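Local coordinates for protein DNA primase (Aquifex aeolicus, PDB 2AU3) that probably synthesises the short RNA primers from which DNA polymerase starts during replication, using a zinc-binding domain and a Toprim-containing polymerase core, at residues R11-I16 against K88-K93; T170-S175 against N218-R223; G245-V250 against K285-V290; E350-L355 against R368-Y373. All blocks are in the same frame, centred on the assembly; numbering follows the deposited sequence.

Interaction 1: R11-I16 against K88-K93; sequences RREIDI and KRYGKK
Tyr90, in the last turn of helix 79-90, reaches for the chain just where helix 6-13 gives way to helix 16-23. Ile14 lies crosswise over one face of its ring, CG1 4.1 Å from the ring centroid in a CH-pi contact. Glu13 brings CG, anti to the backbone N (chi1 -177°), to 4.0 Å from Tyr90 CD1. At the ring's far end one water lies 2.6 Å from Tyr90 OH and accepts a weak bond from Asp15 N, while the Asp15 carboxylate turns to Gln54 and caps Val17 N. An alanine in place of Tyr90, without ring or hydroxyl, would probably leave Ile14 less well packed and the water less firmly placed. Gly91 ends the helix in a Schellman motif with positive phi, and Lys92 follows, its CE 4.3 Å from Glu13 CB. Lys92 NZ and Glu13 OE1 are 5.2 Å apart, too far for a salt bridge, so their attraction is probably weak. These zinc-domain helix ends meet mainly by apolar packing and one shared water.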
loop_
_atom_site.group_PDB
_atom_site.type_symbol
_atom_site.label_atom_id
_atom_site.label_comp_id
_atom_site.label_asym_id
_atom_site.label_seq_id
_atom_site.Cartn_x
_atom_site.Cartn_y
_atom_site.Cartn_z
ATOM N N ARG A 11 -17.066 -3.565 -18.487
ATOM C CA ARG A 11 -16.917 -2.829 -17.248
ATOM C C ARG A 11 -17.208 -1.341 -17.432
ATOM O O ARG A 11 -17.841 -0.745 -16.581
ATOM C CB ARG A 11 -15.533 -2.991 -16.667
ATOM C CG ARG A 11 -15.220 -4.380 -16.189
ATOM C CD ARG A 11 -13.757 -4.609 -16.176
ATOM N NE ARG A 11 -13.404 -5.739 -15.346
ATOM C CZ ARG A 11 -12.297 -6.427 -15.498
ATOM N NH1 ARG A 11 -11.432 -6.082 -16.460
ATOM N NH2 ARG A 11 -12.033 -7.431 -14.677
ATOM N N ARG A 12 -16.732 -0.763 -18.532
ATOM C CA ARG A 12 -17.007 0.652 -18.846
ATOM C C ARG A 12 -18.516 0.971 -18.921
ATOM O O ARG A 12 -18.976 2.002 -18.419
ATOM C CB ARG A 12 -16.314 1.075 -20.146
ATOM C CG ARG A 12 -14.770 1.161 -20.071
ATOM C CD ARG A 12 -14.099 1.172 -21.472
ATOM N NE ARG A 12 -12.634 1.219 -21.400
ATOM C CZ ARG A 12 -11.915 2.337 -21.283
ATOM N NH1 ARG A 12 -12.514 3.521 -21.232
ATOM N NH2 ARG A 12 -10.584 2.270 -21.212
ATOM N N GLU A 13 -19.278 0.066 -19.523
ATOM C CA GLU A 13 -20.710 0.250 -19.731
ATOM C C GLU A 13 -21.551 0.115 -18.449
ATOM O O GLU A 13 -22.621 0.731 -18.343
ATOM C CB GLU A 13 -21.202 -0.754 -20.778
ATOM C CG GLU A 13 -22.676 -0.604 -21.144
ATOM C CD GLU A 13 -22.929 0.519 -22.138
ATOM O OE1 GLU A 13 -21.968 1.263 -22.490
ATOM O OE2 GLU A 13 -24.095 0.668 -22.557
ATOM N N ILE A 14 -21.093 -0.700 -17.491
ATOM C CA ILE A 14 -21.869 -0.927 -16.259
ATOM C C ILE A 14 -21.783 0.277 -15.328
ATOM O O ILE A 14 -20.737 0.915 -15.233
ATOM C CB ILE A 14 -21.368 -2.172 -15.491
ATOM C CG1 ILE A 14 -21.681 -3.449 -16.265
ATOM C CG2 ILE A 14 -22.035 -2.245 -14.149
ATOM C CD1 ILE A 14 -20.728 -4.583 -15.913
ATOM N N ASP A 15 -22.889 0.594 -14.661
ATOM C CA ASP A 15 -22.870 1.532 -13.545
ATOM C C ASP A 15 -23.209 0.717 -12.315
ATOM O O ASP A 15 -24.300 0.158 -12.219
ATOM C CB ASP A 15 -23.910 2.660 -13.743
ATOM C CG ASP A 15 -23.808 3.766 -12.677
ATOM O OD1 ASP A 15 -23.182 3.557 -11.597
ATOM O OD2 ASP A 15 -24.321 4.895 -12.835
ATOM N N ILE A 16 -22.263 0.629 -11.381
ATOM C CA ILE A 16 -22.431 -0.222 -10.207
ATOM C C ILE A 16 -23.690 0.101 -9.402
ATOM O O ILE A 16 -24.290 -0.787 -8.810
ATOM C CB ILE A 16 -21.183 -0.151 -9.318
ATOM C CG1 ILE A 16 -21.223 -1.246 -8.250
ATOM C CG2 ILE A 16 -21.005 1.268 -8.728
ATOM C CD1 ILE A 16 -19.838 -1.463 -7.563
ATOM N N LYS A 88 -25.254 -10.062 -20.835
ATOM C CA LYS A 88 -26.591 -10.295 -21.381
ATOM C C LYS A 88 -27.559 -9.164 -21.010
ATOM O O LYS A 88 -28.258 -8.639 -21.870
ATOM C CB LYS A 88 -27.142 -11.663 -20.935
ATOM C CG LYS A 88 -26.343 -12.853 -21.479
ATOM C CD LYS A 88 -27.022 -14.194 -21.166
ATOM C CE LYS A 88 -26.035 -15.192 -20.562
ATOM N NZ LYS A 88 -26.697 -16.393 -19.937
ATOM N N ARG A 89 -27.565 -8.771 -19.735
ATOM C CA ARG A 89 -28.410 -7.657 -19.271
ATOM C C ARG A 89 -28.105 -6.328 -19.982
ATOM O O ARG A 89 -28.987 -5.480 -20.131
ATOM C CB ARG A 89 -28.248 -7.458 -17.762
ATOM C CG ARG A 89 -28.933 -8.518 -16.914
ATOM C CD ARG A 89 -30.447 -8.618 -17.148
ATOM N NE ARG A 89 -31.209 -7.426 -16.738
ATOM C CZ ARG A 89 -31.352 -7.003 -15.478
ATOM N NH1 ARG A 89 -30.752 -7.648 -14.480
ATOM N NH2 ARG A 89 -32.090 -5.931 -15.219
ATOM N N TYR A 90 -26.860 -6.149 -20.414
ATOM C CA TYR A 90 -26.443 -4.873 -20.973
ATOM C C TYR A 90 -26.362 -4.911 -22.501
ATOM O O TYR A 90 -26.152 -3.883 -23.130
ATOM C CB TYR A 90 -25.118 -4.398 -20.337
ATOM C CG TYR A 90 -25.310 -3.664 -19.013
ATOM C CD1 TYR A 90 -25.590 -2.285 -18.977
ATOM C CD2 TYR A 90 -25.231 -4.349 -17.797
ATOM C CE1 TYR A 90 -25.785 -1.609 -17.737
ATOM C CE2 TYR A 90 -25.427 -3.691 -16.564
ATOM C CZ TYR A 90 -25.693 -2.327 -16.540
ATOM O OH TYR A 90 -25.892 -1.716 -15.320
ATOM N N GLY A 91 -26.552 -6.088 -23.096
ATOM C CA GLY A 91 -26.497 -6.217 -24.550
ATOM C C GLY A 91 -25.082 -6.032 -25.083
ATOM O O GLY A 91 -24.861 -5.462 -26.153
ATOM N N LYS A 92 -24.118 -6.500 -24.306
ATOM C CA LYS A 92 -22.725 -6.447 -24.701
ATOM C C LYS A 92 -22.264 -7.874 -24.932
ATOM O O LYS A 92 -22.774 -8.809 -24.310
ATOM C CB LYS A 92 -21.869 -5.775 -23.618
ATOM C CG LYS A 92 -22.105 -4.253 -23.438
ATOM C CD LYS A 92 -21.605 -3.416 -24.642
ATOM C CE LYS A 92 -20.191 -2.859 -24.421
ATOM N NZ LYS A 92 -19.636 -2.160 -25.652
ATOM N N LYS A 93 -21.307 -8.037 -25.835
ATOM C CA LYS A 93 -20.787 -9.349 -26.157
ATOM C C LYS A 93 -19.734 -9.743 -25.108
ATOM O O LYS A 93 -19.053 -8.882 -24.545
ATOM C CB LYS A 93 -20.238 -9.357 -27.590
ATOM C CG LYS A 93 -18.733 -9.604 -27.742
ATOM C CD LYS A 93 -18.055 -8.501 -28.566
ATOM C CE LYS A 93 -17.790 -8.933 -30.012
ATOM N NZ LYS A 93 -18.428 -7.997 -31.010
HETATM O O HOH W 1 -26.066 0.849 -15.550
#

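Interaction 2: T170-S175 against N218-R223; sequences TKNLLS and NSPDSR
Lys171 and Pro220 bury the most surface in this contact, with Asn172 next. Lys171, the first residue after a helix to leave helical angles, has positive phi, and its CB presses on Pro220 CG at 3.3 Å, tighter than ordinary van der Waals packing. From there the lysine chain, bent at chi2, chi3 and chi4, passes Ser222 CB and brings NZ to 2.5 Å from Asp221 O. The next ring carbon of the proline, CD, lies 3.8 Å from Asn172 OD1.

That same oxygen accepts a hydrogen bond of 2.7 Å from Ser219 OG, the donor sitting 27° above the amide plane. Asn172 is set up for this by its CG lying anti to the carbonyl carbon (chi1 -68°), and Ser219 OG is also bonded to Phe203 N. A leucine in place of Asn172 would take away the acceptor of Ser219 OG and would probably loosen the hold between the two segments.

Beyond the proline, a water donates to Thr170 O at 2.6 Å and to Pro220 O, and accepts from Ser222 OG, so three polar groups from both segments share it. Thr170 OG1, also hydrogen-bonded to Tyr167 O, takes the backbone N of Asn172, 3.3 Å away, in an ST turn. Proline packing, the Ser219-Asn172 bond and the shared water join the approach to strand 173-174 to the loop that leaves the four-stranded antiparallel sheet of the catalytic core's N-terminal domain.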
loop_
_atom_site.group_PDB
_atom_site.type_symbol
_atom_site.label_atom_id
_atom_site.label_comp_id
_atom_site.label_asym_id
_atom_site.label_seq_id
_atom_site.Cartn_x
_atom_site.Cartn_y
_atom_site.Cartn_z
ATOM N N THR A 170 1.667 -15.842 -11.389
ATOM C CA THR A 170 2.119 -14.894 -10.335
ATOM C C THR A 170 3.311 -15.409 -9.538
ATOM O O THR A 170 3.998 -14.627 -8.879
ATOM C CB THR A 170 1.004 -14.546 -9.341
ATOM O OG1 THR A 170 0.575 -15.736 -8.663
ATOM C CG2 THR A 170 -0.252 -14.019 -10.059
ATOM N N LYS A 171 3.521 -16.724 -9.585
ATOM C CA LYS A 171 4.524 -17.418 -8.768
ATOM C C LYS A 171 4.244 -17.373 -7.256
ATOM O O LYS A 171 5.152 -17.570 -6.432
ATOM C CB LYS A 171 5.954 -16.943 -9.096
ATOM C CG LYS A 171 6.370 -17.227 -10.538
ATOM C CD LYS A 171 6.490 -15.946 -11.319
ATOM C CE LYS A 171 7.867 -15.794 -11.918
ATOM N NZ LYS A 171 8.520 -14.572 -11.378
ATOM N N ASN A 172 2.988 -17.117 -6.904
ATOM C CA ASN A 172 2.565 -17.137 -5.514
ATOM C C ASN A 172 2.218 -18.537 -5.066
ATOM O O ASN A 172 1.804 -18.750 -3.927
ATOM C CB ASN A 172 1.387 -16.186 -5.281
ATOM C CG ASN A 172 1.782 -14.743 -5.425
ATOM O OD1 ASN A 172 2.866 -14.344 -5.011
ATOM N ND2 ASN A 172 0.924 -13.959 -6.042
ATOM N N LEU A 173 2.389 -19.479 -5.986
ATOM C CA LEU A 173 2.148 -20.904 -5.755
ATOM C C LEU A 173 3.374 -21.730 -6.136
ATOM O O LEU A 173 3.856 -21.648 -7.263
ATOM C CB LEU A 173 0.978 -21.363 -6.616
ATOM C CG LEU A 173 -0.150 -22.074 -5.905
ATOM C CD1 LEU A 173 -0.543 -21.284 -4.687
ATOM C CD2 LEU A 173 -1.323 -22.284 -6.859
ATOM N N LEU A 174 3.863 -22.524 -5.191
ATOM C CA LEU A 174 4.919 -23.491 -5.447
ATOM C C LEU A 174 4.311 -24.831 -5.887
ATOM O O LEU A 174 3.173 -25.153 -5.528
ATOM C CB LEU A 174 5.747 -23.696 -4.177
ATOM C CG LEU A 174 6.582 -22.513 -3.674
ATOM C CD1 LEU A 174 6.358 -22.294 -2.184
ATOM C CD2 LEU A 174 8.055 -22.769 -3.954
ATOM N N SER A 175 5.065 -25.593 -6.684
ATOM C CA SER A 175 4.733 -26.985 -6.981
ATOM C C SER A 175 5.884 -27.913 -6.573
ATOM O O SER A 175 6.875 -28.028 -7.290
ATOM C CB SER A 175 4.395 -27.173 -8.461
ATOM O OG SER A 175 3.573 -28.311 -8.636
ATOM N N ASN A 218 7.629 -11.488 0.164
ATOM C CA ASN A 218 6.765 -10.866 -0.836
ATOM C C ASN A 218 6.579 -11.837 -1.967
ATOM O O ASN A 218 7.376 -12.764 -2.133
ATOM C CB ASN A 218 7.449 -9.663 -1.460
ATOM C CG ASN A 218 7.538 -8.512 -0.540
ATOM O OD1 ASN A 218 6.529 -8.080 0.024
ATOM N ND2 ASN A 218 8.746 -7.979 -0.377
ATOM N N SER A 219 5.552 -11.595 -2.768
ATOM C CA SER A 219 5.452 -12.203 -4.074
ATOM C C SER A 219 6.785 -11.988 -4.841
ATOM O O SER A 219 7.416 -10.951 -4.719
ATOM C CB SER A 219 4.278 -11.569 -4.827
ATOM O OG SER A 219 3.070 -11.821 -4.120
ATOM N N PRO A 220 7.230 -12.974 -5.594
ATOM C CA PRO A 220 8.442 -12.799 -6.416
ATOM C C PRO A 220 8.138 -11.839 -7.581
ATOM O O PRO A 220 6.971 -11.697 -7.966
ATOM C CB PRO A 220 8.727 -14.209 -6.928
ATOM C CG PRO A 220 7.374 -14.937 -6.833
ATOM C CD PRO A 220 6.629 -14.318 -5.709
ATOM N N ASP A 221 9.140 -11.169 -8.125
ATOM C CA ASP A 221 8.849 -10.258 -9.242
ATOM C C ASP A 221 8.316 -11.032 -10.426
ATOM O O ASP A 221 8.603 -12.225 -10.580
ATOM C CB ASP A 221 10.063 -9.428 -9.629
ATOM C CG ASP A 221 10.216 -8.178 -8.749
ATOM O OD1 ASP A 221 9.409 -7.995 -7.795
ATOM O OD2 ASP A 221 11.114 -7.336 -8.933
ATOM N N SER A 222 7.519 -10.362 -11.246
ATOM C CA SER A 222 6.866 -11.009 -12.378
ATOM C C SER A 222 6.320 -9.918 -13.268
ATOM O O SER A 222 6.546 -8.729 -13.011
ATOM C CB SER A 222 5.731 -11.905 -11.892
ATOM O OG SER A 222 4.713 -11.146 -11.246
ATOM N N ARG A 223 5.596 -10.309 -14.309
ATOM C CA ARG A 223 4.933 -9.334 -15.160
ATOM C C ARG A 223 4.028 -8.392 -14.379
ATOM O O ARG A 223 4.037 -7.193 -14.622
ATOM C CB ARG A 223 4.118 -10.024 -16.257
ATOM C CG ARG A 223 3.839 -9.129 -17.465
ATOM C CD ARG A 223 3.181 -9.876 -18.646
ATOM N NE ARG A 223 1.953 -10.556 -18.218
ATOM C CZ ARG A 223 0.761 -9.971 -18.124
ATOM N NH1 ARG A 223 0.609 -8.692 -18.456
ATOM N NH2 ARG A 223 -0.291 -10.669 -17.717
HETATM O O HOH W 2 4.277 -12.045 -8.811
#

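Interaction 3: G245-V250 against K285-V290; sequences GFAILV and KFTKKV
One backbone hydrogen bond ties the segments: Ala247 N donates to Lys289 O over 3.0 Å, nearly straight at 161° and in the carbonyl plane. Two CA-H...O contacts flank it, from Phe246 CA to the same Lys289 O and from Val290 CA to Ala247 O at 3.4 Å. This is a parallel bridge, Ala247 beside Val290, between two central strands of the Toprim sheet; strand 247-249 runs on to Glu251, a predicted ligand of the catalytic magnesium, and strand 289-293 leads toward Asp295. Among apolar contacts, Leu249 CB packs 3.9 Å from Val290 CG1, anti to the backbone N (chi1 168°), and Ala247 CB meets Thr287 CG2, also at 3.9 Å, on the side covered by Ile241 of helix 234-244. Phe246 CB rests 3.7 Å from Lys289 CB, while its ring turns to Tyr291. A water donates to Gly245 O at 2.9 Å and accepts from Lys288 N; Gly245 has a positive phi, at which a CB would strike the preceding carbonyl oxygen, favouring glycine.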
loop_
_atom_site.group_PDB
_atom_site.type_symbol
_atom_site.label_atom_id
_atom_site.label_comp_id
_atom_site.label_asym_id
_atom_site.label_seq_id
_atom_site.Cartn_x
_atom_site.Cartn_y
_atom_site.Cartn_z
ATOM N N GLY A 245 -0.768 17.944 1.662
ATOM C CA GLY A 245 0.356 18.616 1.033
ATOM C C GLY A 245 1.692 17.983 1.372
ATOM O O GLY A 245 2.743 18.534 1.035
ATOM N N PHE A 246 1.666 16.814 2.010
ATOM C CA PHE A 246 2.898 16.055 2.231
ATOM C C PHE A 246 2.587 14.578 2.438
ATOM O O PHE A 246 1.423 14.204 2.670
ATOM C CB PHE A 246 3.706 16.631 3.413
ATOM C CG PHE A 246 3.052 16.426 4.774
ATOM C CD1 PHE A 246 3.462 15.378 5.608
ATOM C CD2 PHE A 246 2.047 17.292 5.230
ATOM C CE1 PHE A 246 2.880 15.179 6.854
ATOM C CE2 PHE A 246 1.447 17.104 6.497
ATOM C CZ PHE A 246 1.865 16.036 7.308
ATOM N N ALA A 247 3.622 13.751 2.370
ATOM C CA ALA A 247 3.497 12.341 2.649
ATOM C C ALA A 247 4.430 12.025 3.807
ATOM O O ALA A 247 5.436 12.705 3.988
ATOM C CB ALA A 247 3.890 11.511 1.414
ATOM N N ILE A 248 4.118 10.966 4.553
ATOM C CA ILE A 248 5.034 10.451 5.561
ATOM C C ILE A 248 5.555 9.108 5.025
ATOM O O ILE A 248 4.771 8.304 4.595
ATOM C CB ILE A 248 4.309 10.260 6.928
ATOM C CG1 ILE A 248 3.817 11.611 7.476
ATOM C CG2 ILE A 248 5.264 9.504 7.947
ATOM C CD1 ILE A 248 2.618 11.523 8.509
ATOM N N LEU A 249 6.888 8.932 4.970
ATOM C CA LEU A 249 7.486 7.675 4.565
ATOM C C LEU A 249 7.964 6.912 5.780
ATOM O O LEU A 249 8.763 7.410 6.574
ATOM C CB LEU A 249 8.647 7.917 3.550
ATOM C CG LEU A 249 9.474 6.711 3.065
ATOM C CD1 LEU A 249 8.696 5.826 2.075
ATOM C CD2 LEU A 249 10.839 7.196 2.460
ATOM N N VAL A 250 7.423 5.709 5.958
ATOM C CA VAL A 250 7.844 4.822 7.043
ATOM C C VAL A 250 8.509 3.613 6.415
ATOM O O VAL A 250 8.443 3.457 5.191
ATOM C CB VAL A 250 6.642 4.387 7.962
ATOM C CG1 VAL A 250 6.021 5.596 8.672
ATOM C CG2 VAL A 250 5.564 3.622 7.173
ATOM N N LYS A 285 5.349 12.112 -7.934
ATOM C CA LYS A 285 4.142 12.396 -8.716
ATOM C C LYS A 285 2.943 12.769 -7.829
ATOM O O LYS A 285 1.941 13.303 -8.337
ATOM C CB LYS A 285 3.768 11.196 -9.615
ATOM C CG LYS A 285 4.872 10.695 -10.534
ATOM C CD LYS A 285 4.288 9.616 -11.484
ATOM C CE LYS A 285 5.361 8.828 -12.247
ATOM N NZ LYS A 285 4.989 7.356 -12.445
ATOM N N PHE A 286 3.016 12.502 -6.520
ATOM C CA PHE A 286 1.866 12.797 -5.630
ATOM C C PHE A 286 2.133 13.921 -4.676
ATOM O O PHE A 286 1.202 14.528 -4.139
ATOM C CB PHE A 286 1.422 11.560 -4.847
ATOM C CG PHE A 286 0.918 10.464 -5.730
ATOM C CD1 PHE A 286 -0.444 10.330 -5.976
ATOM C CD2 PHE A 286 1.811 9.625 -6.391
ATOM C CE1 PHE A 286 -0.929 9.341 -6.843
ATOM C CE2 PHE A 286 1.343 8.650 -7.253
ATOM C CZ PHE A 286 -0.033 8.501 -7.474
ATOM N N THR A 287 3.405 14.191 -4.446
ATOM C CA THR A 287 3.780 15.203 -3.490
ATOM C C THR A 287 5.208 15.690 -3.683
ATOM O O THR A 287 6.052 14.969 -4.222
ATOM C CB THR A 287 3.590 14.660 -2.056
ATOM O OG1 THR A 287 3.743 15.735 -1.125
ATOM C CG2 THR A 287 4.721 13.641 -1.688
ATOM N N LYS A 288 5.480 16.905 -3.224
ATOM C CA LYS A 288 6.837 17.425 -3.264
ATOM C C LYS A 288 7.393 17.667 -1.861
ATOM O O LYS A 288 8.429 18.320 -1.711
ATOM C CB LYS A 288 6.915 18.721 -4.123
ATOM C CG LYS A 288 6.446 18.555 -5.557
ATOM C CD LYS A 288 7.173 17.445 -6.326
ATOM C CE LYS A 288 6.569 17.290 -7.735
ATOM N NZ LYS A 288 7.392 16.409 -8.634
ATOM N N LYS A 289 6.712 17.126 -0.837
ATOM C CA LYS A 289 7.199 17.183 0.549
ATOM C C LYS A 289 7.034 15.808 1.212
ATOM O O LYS A 289 5.941 15.243 1.241
ATOM C CB LYS A 289 6.413 18.202 1.384
ATOM C CG LYS A 289 6.774 19.646 1.199
ATOM C CD LYS A 289 6.100 20.484 2.315
ATOM C CE LYS A 289 5.859 21.939 1.868
ATOM N NZ LYS A 289 5.788 22.903 3.037
ATOM N N VAL A 290 8.123 15.290 1.739
ATOM C CA VAL A 290 8.106 14.003 2.380
ATOM C C VAL A 290 8.802 14.080 3.710
ATOM O O VAL A 290 9.979 14.419 3.803
ATOM C CB VAL A 290 8.736 12.907 1.505
ATOM C CG1 VAL A 290 8.983 11.628 2.317
ATOM C CG2 VAL A 290 7.817 12.612 0.288
HETATM O O HOH W 3 3.541 18.973 -1.709
#

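Interaction 4: E350-L355 against R368-Y373; sequences ELFETL and REFRYY
Aromatic contacts come first between these nearly antiparallel helices, whose segment axes pass 10.4 Å apart at 156°. Phe352 turns its edge toward the face of Phe370 in an offset edge-to-face pair, centroids 5.6 Å apart, planes at 87°; Phe390 stacks on Phe370. Leu351, its CG anti to the backbone N (chi1 179°), lays CD2 in CH-pi contact over one face of Tyr373, 4.2 Å from the ring centroid.

Apolar packing fills in around the rings. Phe352 CE1 pushes to 3.5 Å from Tyr373 CB, and Leu355 works with three carbons: CB lies 3.9 Å from Phe370 CD1 at the ring edge, CD1 meets the edge of Tyr373, and the CD2 methyl lies against a carboxylate oxygen, Glu369 OE1, at 3.8 Å.

Polar bonds are local: Glu350 is the N-cap, its OE1 accepting from Glu353 N at 3.0 Å and its OE2 from Phe352 N. Helices 351-358 and 363-374 are held together by apolar and aromatic packing, the Glu350 carboxylate serving its own helix end.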
loop_
_atom_site.group_PDB
_atom_site.type_symbol
_atom_site.label_atom_id
_atom_site.label_comp_id
_atom_site.label_asym_id
_atom_site.label_seq_id
_atom_site.Cartn_x
_atom_site.Cartn_y
_atom_site.Cartn_z
ATOM N N GLU A 350 13.011 21.071 7.876
ATOM C CA GLU A 350 13.486 20.685 6.545
ATOM C C GLU A 350 14.989 20.370 6.557
ATOM O O GLU A 350 15.738 20.965 7.317
ATOM C CB GLU A 350 13.160 21.779 5.528
ATOM C CG GLU A 350 13.436 21.396 4.075
ATOM C CD GLU A 350 14.835 21.789 3.631
ATOM O OE1 GLU A 350 15.349 22.805 4.133
ATOM O OE2 GLU A 350 15.427 21.076 2.798
ATOM N N LEU A 351 15.398 19.400 5.745
ATOM C CA LEU A 351 16.782 18.916 5.710
ATOM C C LEU A 351 17.853 20.053 5.720
ATOM O O LEU A 351 18.696 20.124 6.611
ATOM C CB LEU A 351 16.985 18.033 4.469
ATOM C CG LEU A 351 18.390 17.451 4.272
ATOM C CD1 LEU A 351 18.659 16.425 5.371
ATOM C CD2 LEU A 351 18.526 16.821 2.876
ATOM N N PHE A 352 17.825 20.917 4.717
ATOM C CA PHE A 352 18.915 21.887 4.534
ATOM C C PHE A 352 18.846 23.011 5.563
ATOM O O PHE A 352 19.875 23.492 6.042
ATOM C CB PHE A 352 18.915 22.448 3.111
ATOM C CG PHE A 352 19.335 21.437 2.077
ATOM C CD1 PHE A 352 20.660 21.042 1.980
ATOM C CD2 PHE A 352 18.387 20.853 1.220
ATOM C CE1 PHE A 352 21.056 20.068 1.019
ATOM C CE2 PHE A 352 18.777 19.889 0.245
ATOM C CZ PHE A 352 20.105 19.503 0.155
ATOM N N GLU A 353 17.624 23.391 5.921
ATOM C CA GLU A 353 17.411 24.390 6.940
ATOM C C GLU A 353 17.940 23.867 8.268
ATOM O O GLU A 353 18.624 24.592 8.994
ATOM C CB GLU A 353 15.935 24.747 6.984
ATOM C CG GLU A 353 15.435 25.438 8.234
ATOM C CD GLU A 353 13.943 25.721 8.124
ATOM O OE1 GLU A 353 13.472 25.930 6.973
ATOM O OE2 GLU A 353 13.234 25.682 9.163
ATOM N N THR A 354 17.711 22.580 8.541
ATOM C CA THR A 354 18.259 21.934 9.736
ATOM C C THR A 354 19.805 21.785 9.723
ATOM O O THR A 354 20.464 22.023 10.741
ATOM C CB THR A 354 17.552 20.576 9.995
ATOM O OG1 THR A 354 16.140 20.788 10.049
ATOM C CG2 THR A 354 17.875 20.039 11.390
ATOM N N LEU A 355 20.385 21.401 8.588
ATOM C CA LEU A 355 21.851 21.432 8.457
ATOM C C LEU A 355 22.421 22.827 8.718
ATOM O O LEU A 355 23.351 22.979 9.492
ATOM C CB LEU A 355 22.307 20.953 7.078
ATOM C CG LEU A 355 22.304 19.427 6.984
ATOM C CD1 LEU A 355 22.288 19.010 5.524
ATOM C CD2 LEU A 355 23.515 18.815 7.710
ATOM N N ARG A 368 30.353 18.410 5.191
ATOM C CA ARG A 368 30.430 17.214 4.356
ATOM C C ARG A 368 29.039 16.771 3.927
ATOM O O ARG A 368 28.798 16.502 2.745
ATOM C CB ARG A 368 31.096 16.078 5.131
ATOM C CG ARG A 368 32.220 15.423 4.379
ATOM C CD ARG A 368 32.098 13.900 4.303
ATOM N NE ARG A 368 32.874 13.271 5.365
ATOM C CZ ARG A 368 33.112 11.973 5.466
ATOM N NH1 ARG A 368 32.625 11.108 4.579
ATOM N NH2 ARG A 368 33.841 11.547 6.474
ATOM N N GLU A 369 28.130 16.708 4.907
ATOM C CA GLU A 369 26.765 16.241 4.681
ATOM C C GLU A 369 26.040 17.215 3.781
ATOM O O GLU A 369 25.466 16.826 2.781
ATOM C CB GLU A 369 26.007 16.124 6.006
ATOM C CG GLU A 369 26.133 14.773 6.692
ATOM C CD GLU A 369 24.931 14.465 7.587
ATOM O OE1 GLU A 369 24.621 15.302 8.480
ATOM O OE2 GLU A 369 24.306 13.391 7.400
ATOM N N PHE A 370 26.098 18.486 4.149
ATOM C CA PHE A 370 25.462 19.554 3.380
ATOM C C PHE A 370 25.873 19.539 1.906
ATOM O O PHE A 370 25.011 19.544 1.011
ATOM C CB PHE A 370 25.791 20.905 3.992
ATOM C CG PHE A 370 25.045 22.058 3.370
ATOM C CD1 PHE A 370 23.776 22.400 3.811
ATOM C CD2 PHE A 370 25.631 22.829 2.372
ATOM C CE1 PHE A 370 23.094 23.486 3.241
ATOM C CE2 PHE A 370 24.950 23.903 1.805
ATOM C CZ PHE A 370 23.685 24.218 2.233
ATOM N N ARG A 371 27.175 19.508 1.653
ATOM C CA ARG A 371 27.657 19.529 0.280
ATOM C C ARG A 371 27.294 18.234 -0.439
ATOM O O ARG A 371 26.976 18.258 -1.605
ATOM C CB ARG A 371 29.156 19.841 0.214
ATOM C CG ARG A 371 30.048 18.669 -0.103
ATOM C CD ARG A 371 31.555 18.907 0.189
ATOM N NE ARG A 371 32.272 19.363 -0.999
ATOM C CZ ARG A 371 33.583 19.254 -1.181
ATOM N NH1 ARG A 371 34.359 18.712 -0.244
ATOM N NH2 ARG A 371 34.127 19.709 -2.303
ATOM N N TYR A 372 27.314 17.112 0.274
ATOM C CA TYR A 372 26.829 15.847 -0.290
ATOM C C TYR A 372 25.332 15.909 -0.677
ATOM O O TYR A 372 24.971 15.582 -1.792
ATOM C CB TYR A 372 27.113 14.711 0.679
ATOM C CG TYR A 372 26.473 13.389 0.341
ATOM C CD1 TYR A 372 27.051 12.525 -0.594
ATOM C CD2 TYR A 372 25.321 12.977 0.989
ATOM C CE1 TYR A 372 26.473 11.300 -0.894
ATOM C CE2 TYR A 372 24.744 11.750 0.710
ATOM C CZ TYR A 372 25.311 10.924 -0.240
ATOM O OH TYR A 372 24.726 9.717 -0.515
ATOM N N TYR A 373 24.459 16.312 0.239
ATOM C CA TYR A 373 23.027 16.383 -0.107
ATOM C C TYR A 373 22.749 17.389 -1.204
ATOM O O TYR A 373 21.907 17.164 -2.074
ATOM C CB TYR A 373 22.165 16.707 1.109
ATOM C CG TYR A 373 22.056 15.565 2.050
ATOM C CD1 TYR A 373 21.768 14.295 1.583
ATOM C CD2 TYR A 373 22.307 15.744 3.413
ATOM C CE1 TYR A 373 21.709 13.212 2.446
ATOM C CE2 TYR A 373 22.239 14.684 4.292
ATOM C CZ TYR A 373 21.930 13.416 3.805
ATOM O OH TYR A 373 21.862 12.343 4.659
#

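Overall arrangement
Following the chain from the N terminus, the four contacts come in series: each closes before the next opens, so none nests or crosses. Interaction 1 closes the zinc-binding domain, bringing helix 79-90 back to the end of helix 6-13 across the zinc ribbon. Interaction 2 then closes a loop through the antiparallel strands of the catalytic core's N-terminal domain. Interaction 3 joins neighbouring parallel strands of the Toprim sheet, with strand 267-270 and two helices in between. Interaction 4, the shortest loop, pairs two successive helices of the helical domain. Interactions 3 and 4 have centres about 19 Å apart, whereas those of interactions 1 and 4 are about 56 Å apart.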